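Transcription anti-terminator antagonist UpxZ (Bacteroides uniformis ATCC 8492, PDB 4EPZ) probably antagonises transcription anti-termination and so helps to regulate capsular polysaccharide synthesis. Local coordinates at residues A[6-11]-A[49-54]; A[15-20]-A[140-145]; A[106-111]-A[121-126]. All coordinates share one frame; numbering follows the deposited sequence.

How the contacts relate
Contact 3 is the buried one of the three. Contacts 1 and 2 lie at the surface, and each rests on one pair of side chains. Contacts 1 and 2 share helix 5-20: its first turns face the loop 49-54, and its last turns reach across to helix 138-152. The centres of contacts 1 and 2 are about 19 Å apart. Contact 3 joins helices 102-115 and 118-129, within the long loop that contact 2 closes. It touches contact 2, where selenomethionine Met20 packs on Trp110 and Ile143 on Thr109 and Arg106. The chemistry follows the place: a long, water-bridged ion pair, a histidine-carboxylate hydrogen bond, and mainly apolar packing inside.

Contact 1 (A[6-11]-A[49-54]); sequences LSRALE and FSEQSS. With CA (calcium ion), chain C.
Arg8 and Glu51 are the two residues that meet here, at the surface, where the first turns of helix 5-20 face the loop 49-54. Leu6 comes first on the helix and touches Asn61 of helix 56-72. The backbone N of Ser7 is hydrogen-bonded to Ser4 OG. Arg8 sets out toward the loop, and its chain bends at chi3 (66°) before the guanidinium presents an edge to Glu51. In the conformer described, NH1 of Arg8 lies 3.7 Å from OE2 of Glu51, a long salt bridge. The guanidinium and carboxylate planes stand almost at right angles, 87° apart, so the two groups are not paired side by side. Water 1 fills the link: it accepts from Arg8 NH2 at 2.9 Å and donates to Glu51 OE2 at 2.7 Å. Further along, Leu10 also packs on Asn61, and Glu11 forms a salt bridge with Arg44.

Glu51 has a second task. The bend in its chain (chi2 -72°) goes with a carboxylate whose OE1 accepts from water 2 at 2.7 Å. That water also accepts from Gln52 N and is a ligand of the calcium ion. Gln52 O binds the calcium directly at 2.1 Å, and waters 3, 4 and 5 bind it as well. Glu51 is therefore a second-shell residue of the ion. Its negative charge probably offsets part of the positive charge of both Arg8 and the calcium, with one water linking it to each.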
loop_
_atom_site.group_PDB
_atom_site.type_symbol
_atom_site.label_atom_id
_atom_site.label_comp_id
_atom_site.label_asym_id
_atom_site.label_seq_id
_atom_site.Cartn_x
_atom_site.Cartn_y
_atom_site.Cartn_z
ATOM N N LEU A 6 -13.240 7.413 -6.283
ATOM C CA LEU A 6 -13.040 6.998 -4.905
ATOM C C LEU A 6 -13.604 5.604 -4.644
ATOM O O LEU A 6 -12.929 4.817 -3.967
ATOM C CB LEU A 6 -13.676 8.007 -3.929
ATOM C CG LEU A 6 -13.449 7.717 -2.432
ATOM C CD1 LEU A 6 -11.964 7.858 -2.024
ATOM C CD2 LEU A 6 -14.310 8.643 -1.585
ATOM N N SER A 7 -14.840 5.298 -5.149
ATOM C CA SER A 7 -15.448 3.979 -4.969
ATOM C C SER A 7 -14.532 2.910 -5.546
ATOM O O SER A 7 -14.300 1.899 -4.895
ATOM C CB SER A 7 -16.819 3.898 -5.630
ATOM O OG SER A 7 -17.755 4.572 -4.807
ATOM N N ARG A 8 -14.012 3.158 -6.758
ATOM C CA ARG A 8 -13.093 2.264 -7.460
ATOM C C ARG A 8 -11.814 2.061 -6.624
ATOM O O ARG A 8 -11.325 0.947 -6.482
ATOM C CB ARG A 8 -12.759 2.848 -8.848
ATOM C CG ARG A 8 -13.900 2.756 -9.872
ATOM C CD ARG A 8 -13.609 3.581 -11.130
ATOM N NE ARG A 8 -12.469 3.039 -11.883
ATOM C CZ ARG A 8 -11.784 3.698 -12.814
ATOM N NH1 ARG A 8 -12.118 4.940 -13.140
ATOM N NH2 ARG A 8 -10.745 3.130 -13.408
ATOM N N ALA A 9 -11.266 3.153 -6.080
ATOM C CA ALA A 9 -10.037 3.060 -5.266
ATOM C C ALA A 9 -10.275 2.267 -3.983
ATOM O O ALA A 9 -9.436 1.439 -3.602
ATOM C CB ALA A 9 -9.515 4.460 -4.915
ATOM N N LEU A 10 -11.405 2.525 -3.301
ATOM C CA LEU A 10 -11.679 1.794 -2.071
ATOM C C LEU A 10 -11.901 0.319 -2.373
ATOM O O LEU A 10 -11.475 -0.513 -1.576
ATOM C CB LEU A 10 -12.859 2.397 -1.296
ATOM C CG LEU A 10 -12.676 3.880 -0.874
ATOM C CD1 LEU A 10 -13.978 4.444 -0.319
ATOM C CD2 LEU A 10 -11.485 4.066 0.109
ATOM N N GLU A 11 -12.541 -0.001 -3.535
ATOM C CA GLU A 11 -12.783 -1.389 -3.963
ATOM C C GLU A 11 -11.448 -2.086 -4.190
ATOM O O GLU A 11 -11.249 -3.186 -3.693
ATOM C CB GLU A 11 -13.613 -1.433 -5.246
ATOM C CG GLU A 11 -15.113 -1.357 -5.052
ATOM C CD GLU A 11 -15.932 -1.165 -6.320
ATOM O OE1 GLU A 11 -15.397 -1.375 -7.435
ATOM O OE2 GLU A 11 -17.126 -0.810 -6.193
ATOM N N PHE A 49 -4.645 3.627 -12.810
ATOM C CA PHE A 49 -3.309 4.221 -12.893
ATOM C C PHE A 49 -3.254 5.592 -13.611
ATOM O O PHE A 49 -2.552 6.476 -13.118
ATOM C CB PHE A 49 -2.356 3.241 -13.577
ATOM C CG PHE A 49 -0.946 3.786 -13.674
ATOM C CD1 PHE A 49 -0.144 3.890 -12.541
ATOM C CD2 PHE A 49 -0.427 4.198 -14.900
ATOM C CE1 PHE A 49 1.168 4.379 -12.637
ATOM C CE2 PHE A 49 0.890 4.681 -15.002
ATOM C CZ PHE A 49 1.666 4.795 -13.866
ATOM N N SER A 50 -4.005 5.781 -14.703
ATOM C CA SER A 50 -3.979 7.037 -15.472
ATOM C C SER A 50 -4.789 8.177 -14.819
ATOM O O SER A 50 -4.696 9.320 -15.281
ATOM C CB SER A 50 -4.466 6.807 -16.903
ATOM O OG SER A 50 -5.816 6.372 -16.949
ATOM N N GLU A 51 -5.561 7.881 -13.757
ATOM C CA GLU A 51 -6.388 8.876 -13.075
ATOM C C GLU A 51 -5.503 9.741 -12.199
ATOM O O GLU A 51 -4.571 9.231 -11.565
ATOM C CB GLU A 51 -7.515 8.209 -12.260
ATOM C CG GLU A 51 -8.442 7.345 -13.120
ATOM C CD GLU A 51 -9.400 8.072 -14.051
ATOM O OE1 GLU A 51 -9.587 9.302 -13.892
ATOM O OE2 GLU A 51 -10.020 7.391 -14.898
ATOM N N GLN A 52 -5.790 11.052 -12.210
ATOM C CA GLN A 52 -5.059 12.065 -11.437
ATOM C C GLN A 52 -6.050 12.877 -10.626
ATOM O O GLN A 52 -7.113 13.208 -11.120
ATOM C CB GLN A 52 -4.237 13.001 -12.355
ATOM C CG GLN A 52 -3.343 12.311 -13.409
ATOM C CD GLN A 52 -2.399 11.286 -12.823
ATOM O OE1 GLN A 52 -1.690 11.533 -11.840
ATOM N NE2 GLN A 52 -2.358 10.109 -13.427
ATOM N N SER A 53 -5.732 13.177 -9.379
ATOM C CA SER A 53 -6.711 13.926 -8.595
ATOM C C SER A 53 -6.081 15.141 -7.961
ATOM O O SER A 53 -4.970 15.035 -7.450
ATOM C CB SER A 53 -7.313 13.031 -7.512
ATOM O OG SER A 53 -8.262 13.768 -6.760
ATOM N N SER A 54 -6.794 16.287 -7.967
ATOM C CA SER A 54 -6.254 17.489 -7.331
ATOM C C SER A 54 -6.574 17.480 -5.834
ATOM O O SER A 54 -5.877 18.123 -5.060
ATOM C CB SER A 54 -6.791 18.756 -7.997
ATOM O OG SER A 54 -8.163 18.957 -7.707
HETATM CA CA CA C . -8.616 13.973 -12.398
HETATM O O HOH W 1 -10.142 4.827 -15.684
HETATM O O HOH W 2 -8.250 11.634 -13.644
HETATM O O HOH W 3 -10.853 13.246 -13.035
HETATM O O HOH W 4 -8.958 12.084 -11.033
HETATM O O HOH W 5 -9.885 14.712 -10.766
#

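Contact 2 (A[15-20]-A[140-145]); sequences MAHELM and QKEIIE
His17 and Glu142 have the nearest CA atoms of segments 15-20 and 140-145, and even these are 10.9 Å apart. Both segments are helical, at the end of helix 5-20 and in the first half of helix 138-152. The backbones do not pack on each other here. Two long side chains span the gap with a His-carboxylate hydrogen bond, which ties the first helix of this all-helical fold to the last.

His17 points toward the other helix. Its ring carbon CG is anti to the backbone N (chi1 -178°), and this carries the imidazole outward with NE2 leading. Glu142 comes from the other side with its chain extended beyond CG, which delivers the carboxylate to the edge of the ring. Ring and carboxylate are nearly coplanar. NE2 is the donor, so the proton lies on this nitrogen. A carboxylate in this position would probably favour a protonated histidine.

Tyr21, just after the helix, stacks on the His17 ring and also touches Glu142. The flanking residues pack on other helices. Ile143 packs on Met105, Arg106 and Thr109 of helix 102-115. Ala16 and selenomethionine Met20 pack on Met68 and Ala72 of helix 56-72.

The bond itself is moderately bent. NE2 of His17 gives its hydrogen to OE1 of Glu142 at 2.9 Å with an angle of 150° at the hydrogen. OE1 uses its syn lone pair, on the side of OE2, and sits 20° out of the ring plane.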
loop_
_atom_site.group_PDB
_atom_site.type_symbol
_atom_site.label_atom_id
_atom_site.label_comp_id
_atom_site.label_asym_id
_atom_site.label_seq_id
_atom_site.Cartn_x
_atom_site.Cartn_y
_atom_site.Cartn_z
HETATM N N MSE A 15 -9.855 -5.313 -2.291
HETATM C CA MSE A 15 -9.502 -6.509 -3.064
HETATM C C MSE A 15 -8.029 -6.849 -2.937
HETATM O O MSE A 15 -7.696 -8.037 -2.786
HETATM C CB MSE A 15 -9.881 -6.351 -4.529
HETATM C CG MSE A 15 -9.989 -7.686 -5.227
HETATM SE SE MSE A 15 -10.632 -7.486 -7.008
HETATM C CE MSE A 15 -12.593 -7.457 -6.610
ATOM N N ALA A 16 -7.150 -5.819 -2.974
ATOM C CA ALA A 16 -5.718 -6.050 -2.840
ATOM C C ALA A 16 -5.422 -6.619 -1.446
ATOM O O ALA A 16 -4.643 -7.559 -1.316
ATOM C CB ALA A 16 -4.932 -4.755 -3.081
ATOM N N HIS A 17 -6.083 -6.076 -0.413
ATOM C CA HIS A 17 -5.928 -6.585 0.948
ATOM C C HIS A 17 -6.351 -8.059 1.038
ATOM O O HIS A 17 -5.624 -8.867 1.603
ATOM C CB HIS A 17 -6.758 -5.757 1.936
ATOM C CG HIS A 17 -6.585 -6.213 3.343
ATOM N ND1 HIS A 17 -7.500 -7.053 3.937
ATOM C CD2 HIS A 17 -5.571 -5.979 4.213
ATOM C CE1 HIS A 17 -7.041 -7.272 5.162
ATOM N NE2 HIS A 17 -5.899 -6.632 5.380
ATOM N N GLU A 18 -7.516 -8.377 0.467
ATOM C CA GLU A 18 -8.113 -9.722 0.422
ATOM C C GLU A 18 -7.125 -10.710 -0.193
ATOM O O GLU A 18 -6.888 -11.792 0.351
ATOM C CB GLU A 18 -9.422 -9.693 -0.401
ATOM C CG GLU A 18 -10.133 -11.039 -0.499
ATOM C CD GLU A 18 -11.360 -11.136 -1.391
ATOM O OE1 GLU A 18 -11.700 -10.142 -2.075
ATOM O OE2 GLU A 18 -11.974 -12.227 -1.420
ATOM N N LEU A 19 -6.539 -10.308 -1.324
ATOM C CA LEU A 19 -5.599 -11.126 -2.065
ATOM C C LEU A 19 -4.335 -11.385 -1.238
ATOM O O LEU A 19 -3.882 -12.528 -1.171
ATOM C CB LEU A 19 -5.275 -10.438 -3.407
ATOM C CG LEU A 19 -4.335 -11.130 -4.394
ATOM C CD1 LEU A 19 -4.689 -12.634 -4.612
ATOM C CD2 LEU A 19 -4.339 -10.392 -5.712
HETATM N N MSE A 20 -3.803 -10.356 -0.567
HETATM C CA MSE A 20 -2.558 -10.489 0.206
HETATM C C MSE A 20 -2.736 -11.306 1.493
HETATM O O MSE A 20 -1.794 -11.970 1.913
HETATM C CB MSE A 20 -1.978 -9.107 0.513
HETATM C CG MSE A 20 -1.388 -8.513 -0.731
HETATM SE SE MSE A 20 -0.392 -6.885 -0.503
HETATM C CE MSE A 20 -1.892 -5.679 -0.097
ATOM N N GLN A 140 -5.235 -0.792 12.948
ATOM C CA GLN A 140 -4.007 -0.277 13.562
ATOM C C GLN A 140 -3.097 -1.451 13.901
ATOM O O GLN A 140 -1.915 -1.418 13.573
ATOM C CB GLN A 140 -4.344 0.525 14.828
ATOM C CG GLN A 140 -4.965 1.856 14.452
ATOM C CD GLN A 140 -5.462 2.638 15.643
ATOM O OE1 GLN A 140 -5.550 2.156 16.784
ATOM N NE2 GLN A 140 -5.912 3.855 15.350
ATOM N N LYS A 141 -3.664 -2.530 14.487
ATOM C CA LYS A 141 -2.836 -3.708 14.805
ATOM C C LYS A 141 -2.223 -4.298 13.531
ATOM O O LYS A 141 -1.044 -4.631 13.531
ATOM C CB LYS A 141 -3.652 -4.774 15.542
ATOM C CG LYS A 141 -3.994 -4.393 16.966
ATOM C CD LYS A 141 -4.983 -5.420 17.526
ATOM C CE LYS A 141 -5.388 -5.063 18.927
ATOM N NZ LYS A 141 -6.383 -6.031 19.458
ATOM N N GLU A 142 -3.008 -4.418 12.451
ATOM C CA GLU A 142 -2.542 -4.984 11.189
ATOM C C GLU A 142 -1.428 -4.153 10.556
ATOM O O GLU A 142 -0.448 -4.734 10.103
ATOM C CB GLU A 142 -3.676 -5.095 10.172
ATOM C CG GLU A 142 -4.663 -6.224 10.425
ATOM C CD GLU A 142 -5.558 -6.505 9.227
ATOM O OE1 GLU A 142 -5.188 -6.099 8.098
ATOM O OE2 GLU A 142 -6.620 -7.145 9.414
ATOM N N ILE A 143 -1.593 -2.808 10.515
ATOM C CA ILE A 143 -0.603 -1.961 9.828
ATOM C C ILE A 143 0.695 -1.940 10.665
ATOM O O ILE A 143 1.777 -1.915 10.079
ATOM C CB ILE A 143 -1.133 -0.550 9.487
ATOM C CG1 ILE A 143 -0.227 0.152 8.420
ATOM C CG2 ILE A 143 -1.340 0.313 10.751
ATOM C CD1 ILE A 143 -0.214 -0.670 7.028
ATOM N N ILE A 144 0.586 -1.985 12.008
ATOM C CA ILE A 144 1.791 -2.075 12.857
ATOM C C ILE A 144 2.594 -3.375 12.506
ATOM O O ILE A 144 3.831 -3.334 12.353
ATOM C CB ILE A 144 1.387 -2.045 14.349
ATOM C CG1 ILE A 144 0.931 -0.633 14.758
ATOM C CG2 ILE A 144 2.565 -2.516 15.247
ATOM C CD1 ILE A 144 0.189 -0.682 16.114
ATOM N N GLU A 145 1.867 -4.489 12.345
ATOM C CA GLU A 145 2.441 -5.782 12.000
ATOM C C GLU A 145 3.099 -5.693 10.620
ATOM O O GLU A 145 4.234 -6.152 10.434
ATOM C CB GLU A 145 1.348 -6.867 12.049
ATOM C CG GLU A 145 1.850 -8.293 11.875
ATOM C CD GLU A 145 0.757 -9.350 11.814
ATOM O OE1 GLU A 145 -0.348 -9.111 12.357
ATOM O OE2 GLU A 145 1.003 -10.417 11.206
#

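Contact 3 (A[106-111]-A[121-126])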
loop_
_atom_site.group_PDB
_atom_site.type_symbol
_atom_site.label_atom_id
_atom_site.label_comp_id
_atom_site.label_asym_id
_atom_site.label_seq_id
_atom_site.Cartn_x
_atom_site.Cartn_y
_atom_site.Cartn_z
ATOM N N ARG A 106 -1.059 4.061 6.400
ATOM C CA ARG A 106 -0.922 3.040 5.342
ATOM C C ARG A 106 -0.012 3.540 4.219
ATOM O O ARG A 106 0.822 2.780 3.743
ATOM C CB ARG A 106 -2.308 2.639 4.812
ATOM C CG ARG A 106 -3.072 1.830 5.886
ATOM C CD ARG A 106 -4.521 1.714 5.504
ATOM N NE ARG A 106 -5.164 0.611 6.237
ATOM C CZ ARG A 106 -6.467 0.337 6.171
ATOM N NH1 ARG A 106 -7.280 1.110 5.464
ATOM N NH2 ARG A 106 -6.972 -0.687 6.850
ATOM N N LEU A 107 -0.108 4.819 3.856
ATOM C CA LEU A 107 0.750 5.351 2.787
ATOM C C LEU A 107 2.218 5.383 3.264
ATOM O O LEU A 107 3.140 5.066 2.499
ATOM C CB LEU A 107 0.309 6.750 2.382
ATOM C CG LEU A 107 -0.933 6.817 1.506
ATOM C CD1 LEU A 107 -1.465 8.261 1.476
ATOM C CD2 LEU A 107 -0.608 6.392 0.056
ATOM N N LEU A 108 2.434 5.805 4.512
ATOM C CA LEU A 108 3.811 5.826 5.047
ATOM C C LEU A 108 4.388 4.426 5.077
ATOM O O LEU A 108 5.551 4.257 4.702
ATOM C CB LEU A 108 3.876 6.410 6.461
ATOM C CG LEU A 108 3.582 7.910 6.629
ATOM C CD1 LEU A 108 3.186 8.191 8.082
ATOM C CD2 LEU A 108 4.833 8.752 6.228
ATOM N N THR A 109 3.573 3.409 5.462
ATOM C CA THR A 109 4.067 2.044 5.598
ATOM C C THR A 109 4.361 1.452 4.218
ATOM O O THR A 109 5.435 0.885 3.995
ATOM C CB THR A 109 3.062 1.218 6.414
ATOM O OG1 THR A 109 2.939 1.846 7.678
ATOM C CG2 THR A 109 3.524 -0.221 6.575
ATOM N N TRP A 110 3.392 1.525 3.301
ATOM C CA TRP A 110 3.600 1.023 1.936
ATOM C C TRP A 110 4.712 1.784 1.216
ATOM O O TRP A 110 5.504 1.166 0.495
ATOM C CB TRP A 110 2.301 1.084 1.138
ATOM C CG TRP A 110 1.442 -0.086 1.467
ATOM C CD1 TRP A 110 0.409 -0.116 2.353
ATOM C CD2 TRP A 110 1.697 -1.450 1.098
ATOM N NE1 TRP A 110 -0.079 -1.403 2.466
ATOM C CE2 TRP A 110 0.706 -2.245 1.718
ATOM C CE3 TRP A 110 2.613 -2.067 0.222
ATOM C CZ2 TRP A 110 0.625 -3.631 1.523
ATOM C CZ3 TRP A 110 2.527 -3.442 0.030
ATOM C CH2 TRP A 110 1.568 -4.210 0.700
ATOM N N GLY A 111 4.784 3.097 1.411
ATOM C CA GLY A 111 5.847 3.902 0.797
ATOM C C GLY A 111 7.212 3.499 1.334
ATOM O O GLY A 111 8.163 3.293 0.557
ATOM N N ALA A 121 9.599 5.566 7.792
ATOM C CA ALA A 121 9.458 4.712 8.991
ATOM C C ALA A 121 9.358 5.576 10.247
ATOM O O ALA A 121 8.474 5.331 11.077
ATOM C CB ALA A 121 10.635 3.744 9.124
ATOM N N HIS A 122 10.218 6.632 10.347
ATOM C CA HIS A 122 10.262 7.515 11.510
ATOM C C HIS A 122 8.920 8.196 11.724
ATOM O O HIS A 122 8.388 8.162 12.851
ATOM C CB HIS A 122 11.388 8.551 11.388
ATOM C CG HIS A 122 11.505 9.425 12.595
ATOM N ND1 HIS A 122 12.236 9.029 13.700
ATOM C CD2 HIS A 122 10.930 10.621 12.857
ATOM C CE1 HIS A 122 12.108 10.004 14.587
ATOM N NE2 HIS A 122 11.335 10.984 14.131
ATOM N N GLU A 123 8.339 8.758 10.639
ATOM C CA GLU A 123 7.036 9.405 10.720
ATOM C C GLU A 123 5.919 8.381 11.058
ATOM O O GLU A 123 5.041 8.681 11.867
ATOM C CB GLU A 123 6.747 10.114 9.410
ATOM C CG GLU A 123 5.473 10.919 9.487
ATOM C CD GLU A 123 5.261 11.885 8.345
ATOM O OE1 GLU A 123 6.158 12.014 7.479
ATOM O OE2 GLU A 123 4.190 12.528 8.330
ATOM N N ALA A 124 5.989 7.166 10.480
ATOM C CA ALA A 124 5.042 6.098 10.762
ATOM C C ALA A 124 5.090 5.717 12.261
ATOM O O ALA A 124 4.025 5.599 12.875
ATOM C CB ALA A 124 5.351 4.886 9.893
ATOM N N HIS A 125 6.301 5.604 12.870
ATOM C CA HIS A 125 6.374 5.311 14.316
ATOM C C HIS A 125 5.807 6.453 15.174
ATOM O O HIS A 125 5.225 6.178 16.223
ATOM C CB HIS A 125 7.794 4.951 14.746
ATOM C CG HIS A 125 8.128 3.546 14.365
ATOM N ND1 HIS A 125 7.556 2.464 15.025
ATOM C CD2 HIS A 125 8.853 3.086 13.326
ATOM C CE1 HIS A 125 8.004 1.386 14.406
ATOM N NE2 HIS A 125 8.817 1.711 13.395
ATOM N N GLN A 126 5.930 7.711 14.721
ATOM C CA GLN A 126 5.374 8.855 15.445
ATOM C C GLN A 126 3.846 8.792 15.432
ATOM O O GLN A 126 3.205 9.124 16.433
ATOM C CB GLN A 126 5.878 10.183 14.857
ATOM C CG GLN A 126 7.318 10.515 15.253
ATOM C CD GLN A 126 7.795 11.830 14.674
ATOM O OE1 GLN A 126 7.748 12.057 13.463
ATOM N NE2 GLN A 126 8.302 12.711 15.525
#
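Leu108 holds CG beside its backbone N and anti to the carbonyl carbon (chi1 -69°). Glu123 has the other arrangement, with CG anti to N (chi1 -174°) and the chain extended beyond it. On these facing helices the two side chains cross at about a right angle. CD1 of Leu108 lies against CG of Glu123 at 3.8 Å. CD2 of Leu108 meets the carboxylate, 3.7 Å from OE1 of Glu123. CD1 of Leu108 also comes within 3.8 Å of the backbone N of Ala124. Below the branch, Leu108 CB meets Ala124 CB at 4.0 Å. The small alanine permits a close approach, with the CA atoms of Leu108 and Ala124 5.9 Å apart. A serine in place of Leu108 would probably open a gap against Glu123 and Ala124 and let the glutamate chain turn more freely.

Thr109 only brushes Ala124; its OG1 is hydrogen-bonded to Met105 O one turn back. The other oxygen of Glu123, OE2, has a long, weak ion pair with Lys104.

These helices form an antiparallel alpha-alpha hairpin, 102-115 with 118-129, and their local axes run at 147° and 8.9 Å at closest approach. Helix 138-152 packs on both: Leu147 touches Thr109 and His125, and Glu151 OE2 is hydrogen-bonded to His125 NE2. Helix 56-72 covers another part of helix 102-115, through Leu64 and Leu67.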